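Local coordinates for D-alanyl transferase DltD (Enterococcus faecalis, PDB 6O93), which probably takes part in D-alanylation of lipoteichoic acid, acting as a D-alanyl transferase at the Gram-positive cell envelope, at residues 235-238 with 243-246; 271-276 with 316-321; 324-329 with 380-385. One frame throughout, in Å; residues are numbered along the deposited sequence.

Contact 1 of 3, residues 235-238 with 243-246; sequences INNN and SNGF
The amide of Asn-244 meets two other amides: that of Asn-236 beyond its nitrogen, at only 18° between planes, and that of Asn-237 alongside, turned by 48°. Neither pair forms a flat, shared amide dimer. Asn-244 ND2 gives a hydrogen bond to Asn-236 OD1 at 3.1 Å, well bent at the hydrogen, and it reaches that oxygen from above the carbonyl plane. Asn-244 OD1 accepts the backbone N of Asn-237 at 3.1 Å, again from out of its plane. In Asn-244 CG lies beside its own backbone N (chi1 -69°), which brings the amide against the loop residues Asn-236 and Asn-237. Asn-237 runs antiparallel to this side chain, its ND2 making a weak bond of 3.2 Å to the carbonyl O of Asn-244. In the model the acceptors Asn-237 OD1 and Asn-244 OD1 lie 2.9 Å apart, so the detail of the Asn-237 amide is doubtful. A short hydrogen bond from Asn-238 ND2 arrives at Asn-237 OD1 nearly in line with the carbonyl; the Asn-238 amide is also held by the backbone of Ile-242 and Phe-240. Ile-235 CG2 lies against Ser-243 N at 3.9 Å. Ser-243 holds the N-cap position without a capping bond, its OG being bonded to the carbonyl of Ala-345. The whole is a helix-to-helix connection at the surface, in which an asparagine of the first helical turn closes the preceding loop with its side-chain amide.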
ATOM      1  N   ILE A 235      12.598  21.046   9.301  1.00 49.20           N
ATOM      2  CA  ILE A 235      12.828  20.128  10.413  1.00 50.65           C
ATOM      3  C   ILE A 235      13.678  20.812  11.475  1.00 53.90           C
ATOM      4  O   ILE A 235      14.431  20.153  12.201  1.00 54.88           O
ATOM      5  CB  ILE A 235      13.496  18.827   9.930  1.00 50.48           C
ATOM      6  CG1 ILE A 235      14.885  19.116   9.348  1.00 53.44           C
ATOM      7  CG2 ILE A 235      12.622  18.133   8.895  1.00 48.17           C
ATOM      8  CD1 ILE A 235      15.582  17.893   8.779  1.00 52.58           C
ATOM      9  N   ASN A 236      13.551  22.134  11.587  1.00 55.41           N
ATOM     10  CA  ASN A 236      14.457  22.919  12.415  1.00 57.26           C
ATOM     11  C   ASN A 236      13.976  23.113  13.850  1.00 55.69           C
ATOM     12  O   ASN A 236      14.734  23.653  14.664  1.00 58.48           O
ATOM     13  CB  ASN A 236      14.696  24.293  11.775  1.00 60.99           C
ATOM     14  CG  ASN A 236      13.414  25.080  11.575  1.00 62.08           C
ATOM     15  OD1 ASN A 236      12.377  24.762  12.157  1.00 61.51           O
ATOM     16  ND2 ASN A 236      13.481  26.118  10.751  1.00 63.80           N
ATOM     17  N   ASN A 237      12.756  22.697  14.190  1.00 50.63           N
ATOM     18  CA  ASN A 237      12.245  22.881  15.544  1.00 48.39           C
ATOM     19  C   ASN A 237      12.518  21.684  16.448  1.00 45.72           C
ATOM     20  O   ASN A 237      11.989  21.634  17.562  1.00 45.27           O
ATOM     21  CB  ASN A 237      10.740  23.185  15.518  1.00 46.55           C
ATOM     22  CG  ASN A 237       9.890  21.975  15.167  1.00 43.15           C
ATOM     23  OD1 ASN A 237      10.390  20.861  15.004  1.00 41.94           O
ATOM     24  ND2 ASN A 237       8.584  22.193  15.058  1.00 42.46           N
ATOM     25  N   ASN A 238      13.328  20.730  16.000  1.00 45.41           N
ATOM     26  CA  ASN A 238      13.658  19.561  16.803  1.00 46.34           C
ATOM     27  C   ASN A 238      14.963  18.973  16.285  1.00 48.06           C
ATOM     28  O   ASN A 238      15.459  19.349  15.219  1.00 48.82           O
ATOM     29  CB  ASN A 238      12.534  18.521  16.764  1.00 43.62           C
ATOM     30  CG  ASN A 238      12.312  17.958  15.376  1.00 41.76           C
ATOM     31  OD1 ASN A 238      13.009  17.038  14.949  1.00 40.87           O
ATOM     32  ND2 ASN A 238      11.338  18.508  14.662  1.00 41.48           N
ATOM     33  N   SER A 243       9.577  16.520  10.634  1.00 35.43           N
ATOM     34  CA  SER A 243       8.873  17.705  10.160  1.00 37.41           C
ATOM     35  C   SER A 243       8.301  18.488  11.336  1.00 37.96           C
ATOM     36  O   SER A 243       7.820  17.910  12.315  1.00 37.52           O
ATOM     37  CB  SER A 243       7.755  17.308   9.194  1.00 38.71           C
ATOM     38  OG  SER A 243       8.284  16.728   8.016  1.00 39.76           O
ATOM     39  N   ASN A 244       8.356  19.817  11.229  1.00 39.13           N
ATOM     40  CA  ASN A 244       7.968  20.676  12.346  1.00 40.35           C
ATOM     41  C   ASN A 244       6.543  20.390  12.800  1.00 40.62           C
ATOM     42  O   ASN A 244       6.290  20.190  13.994  1.00 41.34           O
ATOM     43  CB  ASN A 244       8.118  22.147  11.949  1.00 41.52           C
ATOM     44  CG  ASN A 244       9.566  22.557  11.769  1.00 41.83           C
ATOM     45  OD1 ASN A 244      10.474  21.927  12.309  1.00 41.04           O
ATOM     46  ND2 ASN A 244       9.787  23.623  11.009  1.00 43.57           N
ATOM     47  N   GLY A 245       5.595  20.374  11.861  1.00 40.19           N
ATOM     48  CA  GLY A 245       4.206  20.138  12.228  1.00 39.79           C
ATOM     49  C   GLY A 245       4.004  18.790  12.893  1.00 37.90           C
ATOM     50  O   GLY A 245       3.372  18.690  13.947  1.00 38.53           O
ATOM     51  N   PHE A 246       4.539  17.733  12.281  1.00 35.44           N
ATOM     52  CA  PHE A 246       4.430  16.401  12.862  1.00 33.22           C
ATOM     53  C   PHE A 246       5.008  16.368  14.273  1.00 34.73           C
ATOM     54  O   PHE A 246       4.450  15.721  15.167  1.00 34.98           O
ATOM     55  CB  PHE A 246       5.146  15.394  11.958  1.00 30.68           C
ATOM     56  CG  PHE A 246       4.921  13.954  12.336  1.00 29.53           C
ATOM     57  CD1 PHE A 246       5.626  13.376  13.381  1.00 29.06           C
ATOM     58  CD2 PHE A 246       4.025  13.171  11.625  1.00 28.01           C
ATOM     59  CE1 PHE A 246       5.427  12.049  13.720  1.00 27.95           C
ATOM     60  CE2 PHE A 246       3.825  11.846  11.959  1.00 27.51           C
ATOM     61  CZ  PHE A 246       4.527  11.286  13.007  1.00 27.46           C
TER

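Contact 2 of 3, residues 271-276 with 316-321; sequences PEYGDF and ARKLKY
Helices 272-276 and 316-321 run nearly parallel, their axes 28° apart and 11.8 Å away at closest approach, a spacing wide enough to be bridged by large side chains. Tyr-273 and Lys-318 supply the main bridge. Lys-318 starts with CG anti to its backbone N (chi1 -173°) and stays extended to its end, which lays the whole chain across one face of the tyrosine ring. CE stands over the ring centre, 3.7 Å from the Tyr-273 centroid, in a CH-pi contact, while CD lies 3.6 Å from Tyr-273 CZ. The ammonium is farther along the same face: Lys-318 NZ is 4.0 Å from the Tyr-273 centroid in cation-pi geometry. Its buried charge has polar company too, since NZ is hydrogen-bonded to the carbonyl oxygens of Trp-387, Arg-268 and Gln-390; the tyrosine hydroxyl is bonded to the carbonyl of Tyr-267. Leu-319 completes the apolar side, its CD2 3.6 Å from Tyr-273 CE1 and, more loosely, 4.3 Å from Phe-276 CD2. The same methyl thus touches both rings. Phe-276 also packs on Phe-292 of strand 289-294, the strand that follows helix 272-285. Helix 309-324 belongs to the crossover from that strand to the edge strand 331-333, where Lys-320 forms a salt bridge with Asp-333. The contact therefore packs the helix before strand 289-294 against a helix that leads from it to strand 331-333.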
ATOM      1  N   PRO A 271       0.449 -12.227  11.481  1.00 17.94           N
ATOM      2  CA  PRO A 271      -0.451 -12.673  10.407  1.00 17.59           C
ATOM      3  C   PRO A 271      -0.313 -11.854   9.138  1.00 16.79           C
ATOM      4  O   PRO A 271      -0.779 -12.293   8.079  1.00 16.37           O
ATOM      5  CB  PRO A 271      -1.848 -12.513  11.026  1.00 18.89           C
ATOM      6  CG  PRO A 271      -1.625 -12.501  12.494  1.00 19.55           C
ATOM      7  CD  PRO A 271      -0.291 -11.865  12.702  1.00 18.58           C
ATOM      8  N   GLU A 272       0.313 -10.675   9.210  1.00 16.47           N
ATOM      9  CA  GLU A 272       0.470  -9.843   8.023  1.00 16.54           C
ATOM     10  C   GLU A 272       1.320 -10.534   6.965  1.00 16.17           C
ATOM     11  O   GLU A 272       1.166 -10.255   5.771  1.00 14.78           O
ATOM     12  CB  GLU A 272       1.086  -8.495   8.411  1.00 17.95           C
ATOM     13  CG  GLU A 272       1.251  -7.509   7.255  1.00 16.78           C
ATOM     14  CD  GLU A 272      -0.071  -6.969   6.744  1.00 16.59           C
ATOM     15  OE1 GLU A 272      -1.090  -7.102   7.454  1.00 16.25           O
ATOM     16  OE2 GLU A 272      -0.090  -6.406   5.628  1.00 16.33           O
ATOM     17  N   TYR A 273       2.222 -11.431   7.376  1.00 17.49           N
ATOM     18  CA  TYR A 273       2.986 -12.198   6.397  1.00 17.63           C
ATOM     19  C   TYR A 273       2.063 -13.070   5.559  1.00 18.26           C
ATOM     20  O   TYR A 273       2.283 -13.242   4.353  1.00 18.28           O
ATOM     21  CB  TYR A 273       4.048 -13.051   7.094  1.00 18.67           C
ATOM     22  CG  TYR A 273       5.147 -12.227   7.717  1.00 17.95           C
ATOM     23  CD1 TYR A 273       6.130 -11.642   6.930  1.00 17.36           C
ATOM     24  CD2 TYR A 273       5.200 -12.026   9.091  1.00 18.60           C
ATOM     25  CE1 TYR A 273       7.135 -10.883   7.490  1.00 17.21           C
ATOM     26  CE2 TYR A 273       6.203 -11.267   9.662  1.00 18.61           C
ATOM     27  CZ  TYR A 273       7.166 -10.697   8.854  1.00 17.58           C
ATOM     28  OH  TYR A 273       8.166  -9.938   9.410  1.00 18.44           O
ATOM     29  N   GLY A 274       1.019 -13.624   6.180  1.00 18.24           N
ATOM     30  CA  GLY A 274       0.015 -14.348   5.417  1.00 18.74           C
ATOM     31  C   GLY A 274      -0.847 -13.430   4.571  1.00 18.65           C
ATOM     32  O   GLY A 274      -1.142 -13.736   3.412  1.00 19.82           O
ATOM     33  N   ASP A 275      -1.269 -12.295   5.136  1.00 17.64           N
ATOM     34  CA  ASP A 275      -2.059 -11.340   4.366  1.00 18.10           C
ATOM     35  C   ASP A 275      -1.249 -10.782   3.204  1.00 17.79           C
ATOM     36  O   ASP A 275      -1.787 -10.540   2.116  1.00 16.25           O
ATOM     37  CB  ASP A 275      -2.546 -10.209   5.270  1.00 17.21           C
ATOM     38  CG  ASP A 275      -3.475 -10.693   6.360  1.00 18.12           C
ATOM     39  OD1 ASP A 275      -3.856 -11.882   6.340  1.00 18.60           O
ATOM     40  OD2 ASP A 275      -3.821  -9.880   7.244  1.00 19.01           O
ATOM     41  N   PHE A 276       0.051 -10.570   3.423  1.00 17.44           N
ATOM     42  CA  PHE A 276       0.932 -10.145   2.342  1.00 16.61           C
ATOM     43  C   PHE A 276       0.992 -11.198   1.246  1.00 17.02           C
ATOM     44  O   PHE A 276       1.003 -10.867   0.055  1.00 16.54           O
ATOM     45  CB  PHE A 276       2.323  -9.859   2.905  1.00 16.83           C
ATOM     46  CG  PHE A 276       3.314  -9.400   1.879  1.00 17.88           C
ATOM     47  CD1 PHE A 276       3.021  -8.343   1.034  1.00 18.14           C
ATOM     48  CD2 PHE A 276       4.551 -10.009   1.778  1.00 18.53           C
ATOM     49  CE1 PHE A 276       3.938  -7.915   0.096  1.00 17.80           C
ATOM     50  CE2 PHE A 276       5.475  -9.579   0.844  1.00 19.11           C
ATOM     51  CZ  PHE A 276       5.166  -8.532   0.003  1.00 18.45           C
ATOM     52  N   ALA A 316      13.224  -7.241   7.069  1.00 20.88           N
ATOM     53  CA  ALA A 316      13.526  -7.106   5.648  1.00 21.21           C
ATOM     54  C   ALA A 316      13.991  -8.432   5.058  1.00 20.80           C
ATOM     55  O   ALA A 316      13.594  -8.799   3.946  1.00 19.79           O
ATOM     56  CB  ALA A 316      14.586  -6.025   5.434  1.00 22.86           C
ATOM     57  N   ARG A 317      14.832  -9.167   5.790  1.00 21.04           N
ATOM     58  CA  ARG A 317      15.300 -10.454   5.293  1.00 21.91           C
ATOM     59  C   ARG A 317      14.140 -11.421   5.096  1.00 20.62           C
ATOM     60  O   ARG A 317      14.118 -12.187   4.126  1.00 20.99           O
ATOM     61  CB  ARG A 317      16.333 -11.049   6.250  1.00 24.19           C
ATOM     62  CG  ARG A 317      16.973 -12.335   5.739  1.00 27.26           C
ATOM     63  CD  ARG A 317      17.751 -13.050   6.830  1.00 31.01           C
ATOM     64  NE  ARG A 317      18.952 -12.323   7.222  1.00 34.14           N
ATOM     65  CZ  ARG A 317      19.778 -12.711   8.190  1.00 38.52           C
ATOM     66  NH1 ARG A 317      20.850 -11.983   8.475  1.00 40.45           N
ATOM     67  NH2 ARG A 317      19.536 -13.823   8.876  1.00 38.93           N
ATOM     68  N   LYS A 318      13.165 -11.401   6.008  1.00 19.32           N
ATOM     69  CA  LYS A 318      12.025 -12.302   5.889  1.00 18.86           C
ATOM     70  C   LYS A 318      11.161 -11.930   4.694  1.00 18.04           C
ATOM     71  O   LYS A 318      10.733 -12.804   3.932  1.00 18.07           O
ATOM     72  CB  LYS A 318      11.198 -12.271   7.173  1.00 18.66           C
ATOM     73  CG  LYS A 318      10.088 -13.305   7.221  1.00 17.90           C
ATOM     74  CD  LYS A 318       9.515 -13.432   8.622  1.00 17.23           C
ATOM     75  CE  LYS A 318       8.379 -14.437   8.674  1.00 16.81           C
ATOM     76  NZ  LYS A 318       7.857 -14.603  10.057  1.00 18.17           N
ATOM     77  N   LEU A 319      10.894 -10.636   4.521  1.00 17.32           N
ATOM     78  CA  LEU A 319      10.084 -10.186   3.395  1.00 17.70           C
ATOM     79  C   LEU A 319      10.774 -10.479   2.072  1.00 19.24           C
ATOM     80  O   LEU A 319      10.149 -10.982   1.130  1.00 20.23           O
ATOM     81  CB  LEU A 319       9.792  -8.694   3.533  1.00 17.92           C
ATOM     82  CG  LEU A 319       8.943  -8.307   4.742  1.00 17.28           C
ATOM     83  CD1 LEU A 319       8.928  -6.801   4.917  1.00 17.55           C
ATOM     84  CD2 LEU A 319       7.525  -8.839   4.595  1.00 16.81           C
ATOM     85  N   LYS A 320      12.069 -10.168   1.976  1.00 19.77           N
ATOM     86  CA  LYS A 320      12.772 -10.380   0.716  1.00 21.02           C
ATOM     87  C   LYS A 320      12.892 -11.861   0.386  1.00 20.59           C
ATOM     88  O   LYS A 320      12.952 -12.226  -0.793  1.00 21.43           O
ATOM     89  CB  LYS A 320      14.151  -9.720   0.760  1.00 23.30           C
ATOM     90  CG  LYS A 320      14.089  -8.197   0.766  1.00 25.09           C
ATOM     91  CD  LYS A 320      15.431  -7.559   0.437  1.00 27.22           C
ATOM     92  CE  LYS A 320      16.466  -7.842   1.504  1.00 30.00           C
ATOM     93  NZ  LYS A 320      17.741  -7.122   1.230  1.00 31.62           N
ATOM     94  N   TYR A 321      12.916 -12.729   1.400  1.00 18.89           N
ATOM     95  CA  TYR A 321      12.881 -14.162   1.124  1.00 19.03           C
ATOM     96  C   TYR A 321      11.537 -14.562   0.530  1.00 18.20           C
ATOM     97  O   TYR A 321      11.479 -15.254  -0.494  1.00 18.27           O
ATOM     98  CB  TYR A 321      13.159 -14.964   2.395  1.00 18.91           C
ATOM     99  CG  TYR A 321      13.205 -16.456   2.146  1.00 18.33           C
ATOM    100  CD1 TYR A 321      14.364 -17.064   1.689  1.00 19.70           C
ATOM    101  CD2 TYR A 321      12.087 -17.250   2.352  1.00 18.30           C
ATOM    102  CE1 TYR A 321      14.413 -18.423   1.450  1.00 20.58           C
ATOM    103  CE2 TYR A 321      12.125 -18.613   2.117  1.00 19.22           C
ATOM    104  CZ  TYR A 321      13.292 -19.194   1.666  1.00 20.53           C
ATOM    105  OH  TYR A 321      13.343 -20.550   1.430  1.00 21.19           O
TER

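Contact 3 of 3, residues 324-329 with 380-385; sequences QEQGFT and DRFYQT
A Schellman motif ends helix 309-324, and the turn it forms presents Glu-325 and Gln-326 to the ring of Phe-382. Gly-327, with positive phi, is the C-prime residue; its N bonds to Gln-324 O at 3.2 Å, and Phe-328 N pairs with Leu-323 O in the outer bond of the motif. Gln-326 is extended beyond CG and slides along the phenylalanine in the opposite direction, with Gln-326 CD 3.6 Å from Phe-382 CD2 and the amide and ring planes only 28° apart. What fixes the rotation of that amide is its outer polar partners: OE1 receives Asp-379 N and Gln-277 NE2, and NE2 gives to Gln-322 O. Its contact with the ring is thus made by a group already tied at both ends. Glu-325 comes from another quarter: having CG anti to the backbone N puts that carbon at the ring edge, near its plane and 3.9 Å from Phe-382 CZ, with CB close behind. Trp-387 meets Phe-382 edge-to-face, and Tyr-321 and Gln-322 also pack on this ring. The arrangement is that of a C-terminal 3-10 turn docked by one aromatic residue onto the capped end of a helix.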
ATOM      1  N   GLN A 324      11.620 -12.991  -3.142  1.00 22.73           N
ATOM      2  CA  GLN A 324      12.567 -13.603  -4.069  1.00 24.29           C
ATOM      3  C   GLN A 324      12.279 -15.086  -4.267  1.00 23.72           C
ATOM      4  O   GLN A 324      12.399 -15.605  -5.382  1.00 24.83           O
ATOM      5  CB  GLN A 324      13.995 -13.405  -3.559  1.00 27.78           C
ATOM      6  CG  GLN A 324      14.488 -11.971  -3.625  1.00 31.11           C
ATOM      7  CD  GLN A 324      14.989 -11.593  -5.005  1.00 35.89           C
ATOM      8  OE1 GLN A 324      15.032 -12.424  -5.913  1.00 37.78           O
ATOM      9  NE2 GLN A 324      15.380 -10.334  -5.168  1.00 37.58           N
ATOM     10  N   GLU A 325      11.903 -15.785  -3.196  1.00 22.73           N
ATOM     11  CA  GLU A 325      11.643 -17.215  -3.288  1.00 22.08           C
ATOM     12  C   GLU A 325      10.544 -17.538  -4.292  1.00 20.53           C
ATOM     13  O   GLU A 325      10.516 -18.654  -4.824  1.00 20.28           O
ATOM     14  CB  GLU A 325      11.277 -17.756  -1.903  1.00 22.35           C
ATOM     15  CG  GLU A 325      10.848 -19.211  -1.865  1.00 24.62           C
ATOM     16  CD  GLU A 325      11.952 -20.168  -2.256  1.00 28.04           C
ATOM     17  OE1 GLU A 325      13.094 -19.714  -2.494  1.00 28.99           O
ATOM     18  OE2 GLU A 325      11.673 -21.384  -2.320  1.00 29.46           O
ATOM     19  N   GLN A 326       9.649 -16.592  -4.573  1.00 20.24           N
ATOM     20  CA  GLN A 326       8.495 -16.841  -5.427  1.00 21.21           C
ATOM     21  C   GLN A 326       8.576 -16.117  -6.765  1.00 21.72           C
ATOM     22  O   GLN A 326       7.600 -16.133  -7.523  1.00 22.24           O
ATOM     23  CB  GLN A 326       7.213 -16.447  -4.691  1.00 19.75           C
ATOM     24  CG  GLN A 326       6.978 -17.243  -3.419  1.00 19.57           C
ATOM     25  CD  GLN A 326       5.663 -16.905  -2.745  1.00 19.14           C
ATOM     26  OE1 GLN A 326       4.643 -17.557  -2.984  1.00 19.29           O
ATOM     27  NE2 GLN A 326       5.679 -15.887  -1.893  1.00 17.26           N
ATOM     28  N   GLY A 327       9.707 -15.489  -7.077  1.00 22.14           N
ATOM     29  CA  GLY A 327       9.905 -14.864  -8.368  1.00 22.98           C
ATOM     30  C   GLY A 327       9.741 -13.360  -8.393  1.00 22.05           C
ATOM     31  O   GLY A 327       9.821 -12.767  -9.477  1.00 22.73           O
ATOM     32  N   PHE A 328       9.507 -12.727  -7.248  1.00 20.24           N
ATOM     33  CA  PHE A 328       9.435 -11.269  -7.165  1.00 19.94           C
ATOM     34  C   PHE A 328      10.848 -10.757  -6.919  1.00 21.71           C
ATOM     35  O   PHE A 328      11.354 -10.813  -5.795  1.00 21.54           O
ATOM     36  CB  PHE A 328       8.478 -10.834  -6.060  1.00 18.23           C
ATOM     37  CG  PHE A 328       7.057 -11.269  -6.279  1.00 18.25           C
ATOM     38  CD1 PHE A 328       6.205 -10.526  -7.082  1.00 17.97           C
ATOM     39  CD2 PHE A 328       6.569 -12.418  -5.678  1.00 18.49           C
ATOM     40  CE1 PHE A 328       4.897 -10.921  -7.281  1.00 18.44           C
ATOM     41  CE2 PHE A 328       5.259 -12.819  -5.873  1.00 18.41           C
ATOM     42  CZ  PHE A 328       4.423 -12.070  -6.674  1.00 18.53           C
ATOM     43  N   THR A 329      11.488 -10.255  -7.975  1.00 23.21           N
ATOM     44  CA  THR A 329      12.894  -9.875  -7.928  1.00 25.65           C
ATOM     45  C   THR A 329      13.123  -8.372  -8.028  1.00 25.15           C
ATOM     46  O   THR A 329      14.278  -7.935  -7.979  1.00 26.16           O
ATOM     47  CB  THR A 329      13.669 -10.581  -9.050  1.00 27.20           C
ATOM     48  OG1 THR A 329      13.178 -10.147 -10.324  1.00 27.08           O
ATOM     49  CG2 THR A 329      13.512 -12.090  -8.941  1.00 28.03           C
ATOM     50  N   ASP A 380       1.940 -21.788  -1.786  1.00 23.33           N
ATOM     51  CA  ASP A 380       0.839 -21.551  -0.857  1.00 24.72           C
ATOM     52  C   ASP A 380       1.254 -21.720   0.596  1.00 23.73           C
ATOM     53  O   ASP A 380       0.556 -21.225   1.488  1.00 24.01           O
ATOM     54  CB  ASP A 380      -0.325 -22.498  -1.159  1.00 28.24           C
ATOM     55  CG  ASP A 380      -0.967 -22.227  -2.501  1.00 31.40           C
ATOM     56  OD1 ASP A 380      -0.943 -21.060  -2.953  1.00 31.54           O
ATOM     57  OD2 ASP A 380      -1.498 -23.183  -3.104  1.00 33.62           O
ATOM     58  N   ARG A 381       2.368 -22.405   0.858  1.00 23.03           N
ATOM     59  CA  ARG A 381       2.788 -22.640   2.234  1.00 22.83           C
ATOM     60  C   ARG A 381       3.154 -21.349   2.955  1.00 20.83           C
ATOM     61  O   ARG A 381       3.244 -21.347   4.187  1.00 19.86           O
ATOM     62  CB  ARG A 381       3.956 -23.625   2.246  1.00 24.40           C
ATOM     63  CG  ARG A 381       3.581 -24.985   1.663  1.00 28.37           C
ATOM     64  CD  ARG A 381       4.760 -25.938   1.578  1.00 32.33           C
ATOM     65  NE  ARG A 381       5.840 -25.411   0.749  1.00 34.51           N
ATOM     66  CZ  ARG A 381       6.894 -26.118   0.355  1.00 35.99           C
ATOM     67  NH1 ARG A 381       7.014 -27.391   0.707  1.00 38.25           N
ATOM     68  NH2 ARG A 381       7.829 -25.553  -0.396  1.00 35.51           N
ATOM     69  N   PHE A 382       3.353 -20.249   2.224  1.00 19.61           N
ATOM     70  CA  PHE A 382       3.563 -18.955   2.862  1.00 19.79           C
ATOM     71  C   PHE A 382       2.299 -18.412   3.521  1.00 20.72           C
ATOM     72  O   PHE A 382       2.377 -17.398   4.223  1.00 21.51           O
ATOM     73  CB  PHE A 382       4.093 -17.943   1.843  1.00 19.94           C
ATOM     74  CG  PHE A 382       5.558 -18.108   1.523  1.00 20.24           C
ATOM     75  CD1 PHE A 382       6.527 -17.689   2.420  1.00 20.23           C
ATOM     76  CD2 PHE A 382       5.965 -18.673   0.323  1.00 20.34           C
ATOM     77  CE1 PHE A 382       7.874 -17.836   2.132  1.00 19.75           C
ATOM     78  CE2 PHE A 382       7.312 -18.823   0.029  1.00 20.11           C
ATOM     79  CZ  PHE A 382       8.266 -18.402   0.933  1.00 19.29           C
ATOM     80  N   TYR A 383       1.144 -19.050   3.308  1.00 20.13           N
ATOM     81  CA  TYR A 383      -0.069 -18.700   4.039  1.00 20.68           C
ATOM     82  C   TYR A 383      -0.085 -19.262   5.454  1.00 21.04           C
ATOM     83  O   TYR A 383      -0.870 -18.791   6.285  1.00 21.73           O
ATOM     84  CB  TYR A 383      -1.306 -19.227   3.304  1.00 20.77           C
ATOM     85  CG  TYR A 383      -1.741 -18.437   2.087  1.00 20.68           C
ATOM     86  CD1 TYR A 383      -1.885 -17.057   2.137  1.00 20.19           C
ATOM     87  CD2 TYR A 383      -2.026 -19.083   0.889  1.00 21.26           C
ATOM     88  CE1 TYR A 383      -2.296 -16.341   1.024  1.00 20.24           C
ATOM     89  CE2 TYR A 383      -2.433 -18.378  -0.225  1.00 21.32           C
ATOM     90  CZ  TYR A 383      -2.566 -17.008  -0.152  1.00 20.79           C
ATOM     91  OH  TYR A 383      -2.971 -16.305  -1.260  1.00 21.80           O
ATOM     92  N   GLN A 384       0.753 -20.253   5.744  1.00 20.53           N
ATOM     93  CA  GLN A 384       0.620 -21.040   6.959  1.00 22.05           C
ATOM     94  C   GLN A 384       1.136 -20.284   8.180  1.00 23.22           C
ATOM     95  O   GLN A 384       1.975 -19.383   8.089  1.00 21.59           O
ATOM     96  CB  GLN A 384       1.369 -22.365   6.815  1.00 22.60           C
ATOM     97  CG  GLN A 384       0.812 -23.268   5.730  1.00 25.05           C
ATOM     98  CD  GLN A 384       1.622 -24.536   5.556  1.00 26.91           C
ATOM     99  OE1 GLN A 384       2.661 -24.718   6.195  1.00 27.58           O
ATOM    100  NE2 GLN A 384       1.152 -25.421   4.686  1.00 27.74           N
ATOM    101  N   THR A 385       0.614 -20.679   9.344  1.00 25.79           N
ATOM    102  CA  THR A 385       1.025 -20.068  10.602  1.00 26.33           C
ATOM    103  C   THR A 385       2.513 -20.261  10.871  1.00 25.58           C
ATOM    104  O   THR A 385       3.143 -19.397  11.493  1.00 25.42           O
ATOM    105  CB  THR A 385       0.206 -20.650  11.755  1.00 28.49           C
ATOM    106  OG1 THR A 385      -1.165 -20.258  11.614  1.00 29.90           O
ATOM    107  CG2 THR A 385       0.738 -20.163  13.099  1.00 29.47           C
TER

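How the contacts relate
The three contacts illustrate how chemistry follows place in a fold. Contact 1 lies at the surface, where a short loop and the start of the next helix are joined by amide hydrogen bonds; contacts 2 and 3 are buried and depend on rings. Contact 1 stands well apart, its centre 32 Å from that of contact 2 and 40 Å from that of contact 3. The other two have centres 8 Å apart and share helix 309-324, gripped along its body in contact 2 and just past its end in contact 3. They also touch where Gly-274 O packs against Tyr-383 CD1 at 3.6 Å, and Trp-387 serves both, by cation-pi with Lys-318 in one and ring-to-ring in the other.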